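Local structure of acetyl-CoA acetyltransferase A (6BJA) at residues Thr19-Phe24 / Thr220-Tyr225; Ile38-Glu43 / Asp258-Cys263. The protein probably catalyses the transfer of an acetyl group from acetyl-CoA to the acyl carbon chain of a second acyl-CoA, as a thiolase that binds coenzyme A. All blocks are in the same frame, centred on the assembly; numbering follows the deposited sequence.

Interaction 1. Residues Thr19-Phe24 / Thr220-Tyr225; sequences TPIASF and TEDEEY
Asp222 and Glu223 reach across to the backbone of Ile21 and Ser23, two neighbouring carboxylates that each accept a main-chain N-H from the end of a strand. Asp222 crosses Ile21 obliquely; its CG lies anti to its own carbonyl carbon (chi1 -62°), and OD1 takes the N-H of Ile21 on its anti lone pair, OD1 to N 2.8 Å. The same oxygen sits 3.3 Å from CA of Pro20 and also forms a salt bridge with Arg18, while OD2 is held by Trp195, so the buried carboxylate is gripped at both oxygens. One residue on, Glu223 runs extended beyond CG past Ala22, and its OE1 meets the N-H of Ser23 at 2.9 Å, on the anti side and 22° out of the carboxylate plane. Ser26 shares OE1, and Thr27 binds OE2. Between the two carboxylates the main chains join directly: Glu223 N donates to Ile21 O at 3.0 Å, nearly in line with the carbonyl. A water donates to that same Ile21 O and accepts from Glu224 N at 2.8 Å, bridging the point where the segments begin to part. Apolar cover comes from Pro20, whose ring lies against the backbone of 220-221, with CB 3.6 Å from Glu221 C. At the far end, Ser23 OG rests 3.6 Å from Glu223 CB. Glu224 OE2 is hydrogen-bonded to Tyr188, a CoA-binding residue of helix 177-197, so this end borders the coenzyme A pocket. The seam fastens the end of strand 11-23 to the loop after strand 218-219. Strand 207-208 and Leu219 cover Pro20, Trp195 of helix 177-197 backs the loop, and Thr19 and Ala22 bond to strand 257-267 in the sheet of the N-terminal thiolase domain.

Interaction 2. Residues Ile38-Glu43 / Asp258-Cys263; sequences IVVTKE and DGAAAC
Val40 faces Ala260 and Ala262, alternate residues of strand 257-267 whose CB atoms both point toward helix 33-48; its CG2 touches both methyls and its CG1 only Ala260. CG2 is the atom in the middle of the contact: it lies 3.7 Å from Ala260 CB and 3.8 Å from Ala262 CB, bridging the pair. With chi1 at -68°, CG1 is anti to the valine's own carbonyl carbon, and this branch comes down beside the Ala260 peptide, 3.6 Å from its O. Ala262 CB also meets the helix backbone, 3.7 Å from Val40 O. Methyl side chains on the strand let the helix come close: the axes approach to 7.2 Å and run only 23° from parallel, with Val40 and Ala262 CA atoms 5.7 Å apart. The tight part is therefore one valine over two alanines. Around it the contact soon thins. Thr41 is turned from the strand and brings little more than its backbone N near Ala262 CB; its hydroxyl bonds back to Gly37 O within the helix, and its side chain packs on Leu120 and Ile76. Val39, Lys42 and Glu43 are turned to the partly exposed side, where Glu43 pairs with Arg47, while Ile38 packs on Ala79 of helix 72-79. On the strand, Ala261 and Cys263 send their CB atoms to the other face of the sheet. The backbone bonds of Ala260 and Ala262 go to strand 11-23, those of Gly259 and Ala261 to strand 116-124. Helix and strand thus meet through van der Waals contact alone, as a helical layer packs on the sheet of the N-terminal thiolase domain; the strand's polar backbone is engaged within the sheet, and shape fit between small apolar groups joins the two layers.

Overall arrangement
The two interactions meet along the strand pair, through Thr19 and Ala22, and lie with centres 14 Å apart, both within the N-terminal thiolase family region. Strands 11-23 and 257-267 are neighbours in one sheet, probably hydrogen-bonded through Ala22 N to Asp258 O (2.9 Å) and Thr19 N to Ala260 O (3.0 Å). Thr19 CG2 also packs on Val40 CG1 at 3.6 Å, tying residues 19-24 to helix 33-48. Interaction 1 is nearer the reaction centre: the Ile21 side chain is about 7 Å from that of His355, a predicted proton acceptor, and the side chain of Glu224 comes to about 4 Å from coenzyme A at the nearest atoms. Interaction 2 stands further back, Ala261 being about 11 Å from His355, side chain to side chain.

Interaction 1. Residues Thr19-Phe24 / Thr220-Tyr225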
ATOM      1  N   THR A  19      18.568  16.105 -22.438  1.00 13.70           N
ATOM      2  CA  THR A  19      18.120  17.007 -21.402  1.00 16.04           C
ATOM      3  C   THR A  19      19.259  17.254 -20.433  1.00 15.50           C
ATOM      4  O   THR A  19      20.201  16.458 -20.344  1.00 15.38           O
ATOM      5  CB  THR A  19      16.924  16.443 -20.617  1.00 14.97           C
ATOM      6  OG1 THR A  19      17.365  15.299 -19.867  1.00 15.82           O
ATOM      7  CG2 THR A  19      15.772  16.073 -21.521  1.00 15.95           C
ATOM      8  N   PRO A  20      19.188  18.353 -19.676  1.00 13.57           N
ATOM      9  CA  PRO A  20      19.964  18.392 -18.447  1.00 15.43           C
ATOM     10  C   PRO A  20      19.521  17.220 -17.586  1.00 16.39           C
ATOM     11  O   PRO A  20      18.381  16.736 -17.710  1.00 16.64           O
ATOM     12  CB  PRO A  20      19.576  19.714 -17.797  1.00 17.68           C
ATOM     13  CG  PRO A  20      18.818  20.470 -18.878  1.00 17.27           C
ATOM     14  CD  PRO A  20      18.180  19.405 -19.700  1.00 14.94           C
ATOM     15  N   ILE A  21      20.403  16.785 -16.709  1.00 15.92           N
ATOM     16  CA  ILE A  21      20.114  15.664 -15.823  1.00 14.25           C
ATOM     17  C   ILE A  21      19.737  16.227 -14.459  1.00 15.96           C
ATOM     18  O   ILE A  21      20.502  16.997 -13.877  1.00 17.45           O
ATOM     19  CB  ILE A  21      21.311  14.718 -15.719  1.00 16.33           C
ATOM     20  CG1 ILE A  21      21.630  14.104 -17.090  1.00 17.70           C
ATOM     21  CG2 ILE A  21      21.038  13.651 -14.695  1.00 15.89           C
ATOM     22  CD1 ILE A  21      22.973  13.418 -17.155  1.00 19.09           C
ATOM     23  N   ALA A  22      18.551  15.885 -13.960  1.00 15.96           N
ATOM     24  CA  ALA A  22      18.068  16.427 -12.693  1.00 15.79           C
ATOM     25  C   ALA A  22      18.264  15.429 -11.557  1.00 16.17           C
ATOM     26  O   ALA A  22      18.348  14.207 -11.773  1.00 16.80           O
ATOM     27  CB  ALA A  22      16.596  16.836 -12.797  1.00 17.17           C
ATOM     28  N   SER A  23      18.382  15.964 -10.348  1.00 18.22           N
ATOM     29  CA  SER A  23      18.482  15.142  -9.155  1.00 19.38           C
ATOM     30  C   SER A  23      17.173  14.425  -8.823  1.00 18.73           C
ATOM     31  O   SER A  23      16.096  14.748  -9.315  1.00 18.28           O
ATOM     32  CB  SER A  23      18.907  15.990  -7.967  1.00 23.71           C
ATOM     33  OG  SER A  23      20.173  16.561  -8.238  1.00 21.47           O
ATOM     34  N   PHE A  24      17.284  13.421  -7.972  1.00 18.71           N
ATOM     35  CA  PHE A  24      16.127  12.668  -7.516  1.00 19.16           C
ATOM     36  C   PHE A  24      15.115  13.528  -6.770  1.00 19.74           C
ATOM     37  O   PHE A  24      15.485  14.256  -5.838  1.00 20.80           O
ATOM     38  CB  PHE A  24      16.656  11.549  -6.636  1.00 18.82           C
ATOM     39  CG  PHE A  24      15.626  10.600  -6.112  1.00 17.49           C
ATOM     40  CD1 PHE A  24      14.806   9.872  -6.969  1.00 17.76           C
ATOM     41  CD2 PHE A  24      15.536  10.362  -4.754  1.00 24.40           C
ATOM     42  CE1 PHE A  24      13.889   8.954  -6.467  1.00 21.15           C
ATOM     43  CE2 PHE A  24      14.625   9.444  -4.242  1.00 27.96           C
ATOM     44  CZ  PHE A  24      13.805   8.742  -5.101  1.00 22.92           C
ATOM     45  N   THR A 220      17.913  24.202 -17.306  1.00 18.61           N
ATOM     46  CA  THR A 220      18.891  24.453 -18.359  1.00 18.19           C
ATOM     47  C   THR A 220      20.285  23.881 -18.097  1.00 18.23           C
ATOM     48  O   THR A 220      21.123  23.894 -18.991  1.00 19.92           O
ATOM     49  CB  THR A 220      19.051  25.966 -18.594  1.00 20.05           C
ATOM     50  OG1 THR A 220      19.567  26.573 -17.408  1.00 22.26           O
ATOM     51  CG2 THR A 220      17.712  26.572 -18.968  1.00 23.04           C
ATOM     52  N   GLU A 221      20.518  23.389 -16.876  1.00 18.15           N
ATOM     53  CA  GLU A 221      21.837  22.901 -16.440  1.00 18.27           C
ATOM     54  C   GLU A 221      21.689  21.631 -15.610  1.00 16.72           C
ATOM     55  O   GLU A 221      20.741  21.497 -14.857  1.00 18.73           O
ATOM     56  CB  GLU A 221      22.579  23.944 -15.592  1.00 21.10           C
ATOM     57  CG  GLU A 221      22.844  25.250 -16.261  1.00 26.44           C
ATOM     58  CD  GLU A 221      23.726  26.146 -15.399  1.00 26.41           C
ATOM     59  OE1 GLU A 221      23.959  25.813 -14.211  1.00 37.35           O
ATOM     60  OE2 GLU A 221      24.191  27.175 -15.928  1.00 38.13           O
ATOM     61  N   ASP A 222      22.634  20.712 -15.751  1.00 19.25           N
ATOM     62  CA  ASP A 222      22.706  19.548 -14.894  1.00 19.15           C
ATOM     63  C   ASP A 222      22.706  19.971 -13.428  1.00 18.74           C
ATOM     64  O   ASP A 222      23.307  20.989 -13.070  1.00 20.73           O
ATOM     65  CB  ASP A 222      23.970  18.733 -15.191  1.00 17.47           C
ATOM     66  CG  ASP A 222      24.015  18.200 -16.615  1.00 18.51           C
ATOM     67  OD1 ASP A 222      22.965  17.754 -17.152  1.00 17.53           O
ATOM     68  OD2 ASP A 222      25.109  18.211 -17.205  1.00 15.83           O
ATOM     69  N   GLU A 223      22.048  19.194 -12.577  1.00 18.43           N
ATOM     70  CA  GLU A 223      21.925  19.537 -11.162  1.00 17.22           C
ATOM     71  C   GLU A 223      22.948  18.892 -10.245  1.00 18.93           C
ATOM     72  O   GLU A 223      23.355  19.494  -9.267  1.00 19.60           O
ATOM     73  CB  GLU A 223      20.519  19.172 -10.656  1.00 17.99           C
ATOM     74  CG  GLU A 223      19.421  19.950 -11.317  1.00 18.62           C
ATOM     75  CD  GLU A 223      18.064  19.844 -10.619  1.00 24.41           C
ATOM     76  OE1 GLU A 223      17.771  18.790 -10.009  1.00 21.32           O
ATOM     77  OE2 GLU A 223      17.287  20.833 -10.676  1.00 23.22           O
ATOM     78  N   GLU A 224      23.336  17.647 -10.513  1.00 17.16           N
ATOM     79  CA  GLU A 224      24.093  16.898  -9.513  1.00 18.70           C
ATOM     80  C   GLU A 224      25.455  17.493  -9.226  1.00 21.66           C
ATOM     81  O   GLU A 224      25.917  17.431  -8.088  1.00 21.18           O
ATOM     82  CB  GLU A 224      24.262  15.441  -9.943  1.00 21.96           C
ATOM     83  CG  GLU A 224      25.276  14.635  -9.083  1.00 29.16           C
ATOM     84  CD  GLU A 224      24.953  14.563  -7.580  1.00 33.23           C
ATOM     85  OE1 GLU A 224      23.746  14.611  -7.207  1.00 25.04           O
ATOM     86  OE2 GLU A 224      25.922  14.407  -6.767  1.00 30.76           O
ATOM     87  N   TYR A 225      26.119  18.051 -10.233  1.00 18.31           N
ATOM     88  CA  TYR A 225      27.525  18.426 -10.049  1.00 19.90           C
ATOM     89  C   TYR A 225      27.662  19.563  -9.044  1.00 20.57           C
ATOM     90  O   TYR A 225      28.747  19.759  -8.475  1.00 22.70           O
ATOM     91  CB  TYR A 225      28.167  18.800 -11.385  1.00 20.19           C
ATOM     92  CG  TYR A 225      27.859  20.199 -11.881  1.00 21.52           C
ATOM     93  CD1 TYR A 225      26.747  20.447 -12.666  1.00 23.44           C
ATOM     94  CD2 TYR A 225      28.696  21.262 -11.578  1.00 23.23           C
ATOM     95  CE1 TYR A 225      26.454  21.715 -13.121  1.00 23.66           C
ATOM     96  CE2 TYR A 225      28.411  22.535 -12.028  1.00 24.44           C
ATOM     97  CZ  TYR A 225      27.301  22.757 -12.797  1.00 24.49           C
ATOM     98  OH  TYR A 225      27.010  24.036 -13.257  1.00 30.52           O
TER
HETATM   99  O   HOH W   1      22.924  16.230 -12.916  1.00 24.54           O

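Interaction 2. Residues Ile38-Glu43 / Asp258-Cys263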
ATOM      1  N   ILE A  38       9.822  12.600 -25.148  1.00 16.52           N
ATOM      2  CA  ILE A  38       9.272  13.455 -26.188  1.00 17.79           C
ATOM      3  C   ILE A  38      10.156  14.697 -26.393  1.00 17.00           C
ATOM      4  O   ILE A  38      10.413  15.109 -27.537  1.00 16.68           O
ATOM      5  CB  ILE A  38       7.829  13.873 -25.847  1.00 16.22           C
ATOM      6  CG1 ILE A  38       6.908  12.663 -25.861  1.00 16.73           C
ATOM      7  CG2 ILE A  38       7.305  14.960 -26.826  1.00 18.39           C
ATOM      8  CD1 ILE A  38       5.613  12.872 -25.093  1.00 17.02           C
ATOM      9  N   VAL A  39      10.649  15.288 -25.306  1.00 16.86           N
ATOM     10  CA  VAL A  39      11.507  16.466 -25.439  1.00 16.26           C
ATOM     11  C   VAL A  39      12.681  16.145 -26.331  1.00 17.21           C
ATOM     12  O   VAL A  39      12.943  16.885 -27.280  1.00 17.87           O
ATOM     13  CB  VAL A  39      12.004  16.969 -24.076  1.00 18.18           C
ATOM     14  CG1 VAL A  39      13.090  18.052 -24.219  1.00 21.25           C
ATOM     15  CG2 VAL A  39      10.852  17.504 -23.274  1.00 19.13           C
ATOM     16  N   VAL A  40      13.408  15.056 -26.037  1.00 16.93           N
ATOM     17  CA  VAL A  40      14.630  14.815 -26.792  1.00 14.98           C
ATOM     18  C   VAL A  40      14.350  14.248 -28.184  1.00 17.14           C
ATOM     19  O   VAL A  40      15.114  14.495 -29.117  1.00 16.33           O
ATOM     20  CB  VAL A  40      15.626  13.914 -26.040  1.00 15.82           C
ATOM     21  CG1 VAL A  40      16.171  14.656 -24.837  1.00 17.40           C
ATOM     22  CG2 VAL A  40      14.997  12.580 -25.622  1.00 16.36           C
ATOM     23  N   THR A  41      13.241  13.529 -28.351  1.00 15.75           N
ATOM     24  CA  THR A  41      12.910  13.016 -29.662  1.00 15.52           C
ATOM     25  C   THR A  41      12.556  14.165 -30.601  1.00 16.24           C
ATOM     26  O   THR A  41      13.056  14.227 -31.713  1.00 16.23           O
ATOM     27  CB  THR A  41      11.749  12.004 -29.579  1.00 15.91           C
ATOM     28  OG1 THR A  41      12.180  10.890 -28.781  1.00 15.26           O
ATOM     29  CG2 THR A  41      11.341  11.483 -30.947  1.00 16.69           C
ATOM     30  N   LYS A  42      11.700  15.062 -30.144  1.00 15.94           N
ATOM     31  CA  LYS A  42      11.342  16.219 -30.963  1.00 17.54           C
ATOM     32  C   LYS A  42      12.579  17.042 -31.298  1.00 17.15           C
ATOM     33  O   LYS A  42      12.736  17.460 -32.448  1.00 17.94           O
ATOM     34  CB  LYS A  42      10.299  17.076 -30.259  1.00 16.71           C
ATOM     35  CG  LYS A  42       8.901  16.471 -30.252  1.00 19.07           C
ATOM     36  CD  LYS A  42       7.946  17.419 -29.542  1.00 24.07           C
ATOM     37  CE  LYS A  42       6.608  17.477 -30.234  1.00 36.17           C
ATOM     38  NZ  LYS A  42       5.733  18.520 -29.611  1.00 39.50           N
ATOM     39  N   GLU A  43      13.483  17.257 -30.334  1.00 15.89           N
ATOM     40  CA  GLU A  43      14.605  18.147 -30.649  1.00 15.72           C
ATOM     41  C   GLU A  43      15.614  17.422 -31.540  1.00 16.65           C
ATOM     42  O   GLU A  43      16.215  18.019 -32.412  1.00 16.84           O
ATOM     43  CB  GLU A  43      15.277  18.683 -29.382  1.00 19.74           C
ATOM     44  CG  GLU A  43      16.345  19.730 -29.682  1.00 31.78           C
ATOM     45  CD  GLU A  43      15.779  21.072 -30.124  1.00 29.61           C
ATOM     46  OE1 GLU A  43      14.577  21.357 -29.815  1.00 24.21           O
ATOM     47  OE2 GLU A  43      16.553  21.851 -30.772  1.00 27.98           O
ATOM     48  N   ASP A 258      16.979  11.856 -13.089  1.00 15.46           N
ATOM     49  CA  ASP A 258      16.016  11.939 -14.182  1.00 15.74           C
ATOM     50  C   ASP A 258      16.672  12.570 -15.422  1.00 16.45           C
ATOM     51  O   ASP A 258      17.392  13.560 -15.300  1.00 16.72           O
ATOM     52  CB  ASP A 258      14.794  12.805 -13.810  1.00 16.77           C
ATOM     53  CG  ASP A 258      14.054  12.323 -12.570  1.00 16.35           C
ATOM     54  OD1 ASP A 258      14.117  11.127 -12.257  1.00 17.51           O
ATOM     55  OD2 ASP A 258      13.373  13.168 -11.928  1.00 17.51           O
ATOM     56  N   GLY A 259      16.411  12.018 -16.604  1.00 14.46           N
ATOM     57  CA  GLY A 259      16.941  12.579 -17.831  1.00 16.23           C
ATOM     58  C   GLY A 259      16.685  11.730 -19.052  1.00 14.84           C
ATOM     59  O   GLY A 259      16.248  10.582 -18.933  1.00 15.19           O
ATOM     60  N   ALA A 260      16.957  12.299 -20.224  1.00 14.44           N
ATOM     61  CA  ALA A 260      16.800  11.601 -21.497  1.00 13.65           C
ATOM     62  C   ALA A 260      17.831  12.073 -22.518  1.00 14.89           C
ATOM     63  O   ALA A 260      18.413  13.147 -22.392  1.00 13.88           O
ATOM     64  CB  ALA A 260      15.385  11.789 -22.039  1.00 15.01           C
ATOM     65  N   ALA A 261      18.072  11.234 -23.512  1.00 14.49           N
ATOM     66  CA  ALA A 261      19.035  11.539 -24.562  1.00 14.81           C
ATOM     67  C   ALA A 261      18.647  10.803 -25.826  1.00 15.46           C
ATOM     68  O   ALA A 261      18.161   9.677 -25.750  1.00 15.61           O
ATOM     69  CB  ALA A 261      20.439  11.149 -24.136  1.00 14.36           C
ATOM     70  N   ALA A 262      18.883  11.417 -26.984  1.00 14.06           N
ATOM     71  CA  ALA A 262      18.421  10.863 -28.259  1.00 14.54           C
ATOM     72  C   ALA A 262      19.347  11.171 -29.410  1.00 17.93           C
ATOM     73  O   ALA A 262      19.947  12.258 -29.459  1.00 17.21           O
ATOM     74  CB  ALA A 262      17.000  11.403 -28.609  1.00 13.15           C
ATOM     75  N   CYS A 263      19.422  10.238 -30.350  1.00 15.99           N
ATOM     76  CA  CYS A 263      20.119  10.448 -31.618  1.00 17.90           C
ATOM     77  C   CYS A 263      19.242  10.036 -32.776  1.00 18.82           C
ATOM     78  O   CYS A 263      18.548   9.018 -32.698  1.00 17.60           O
ATOM     79  CB  CYS A 263      21.393   9.628 -31.722  1.00 19.96           C
ATOM     80  SG  CYS A 263      22.639   9.903 -30.478  1.00 21.16           S
TER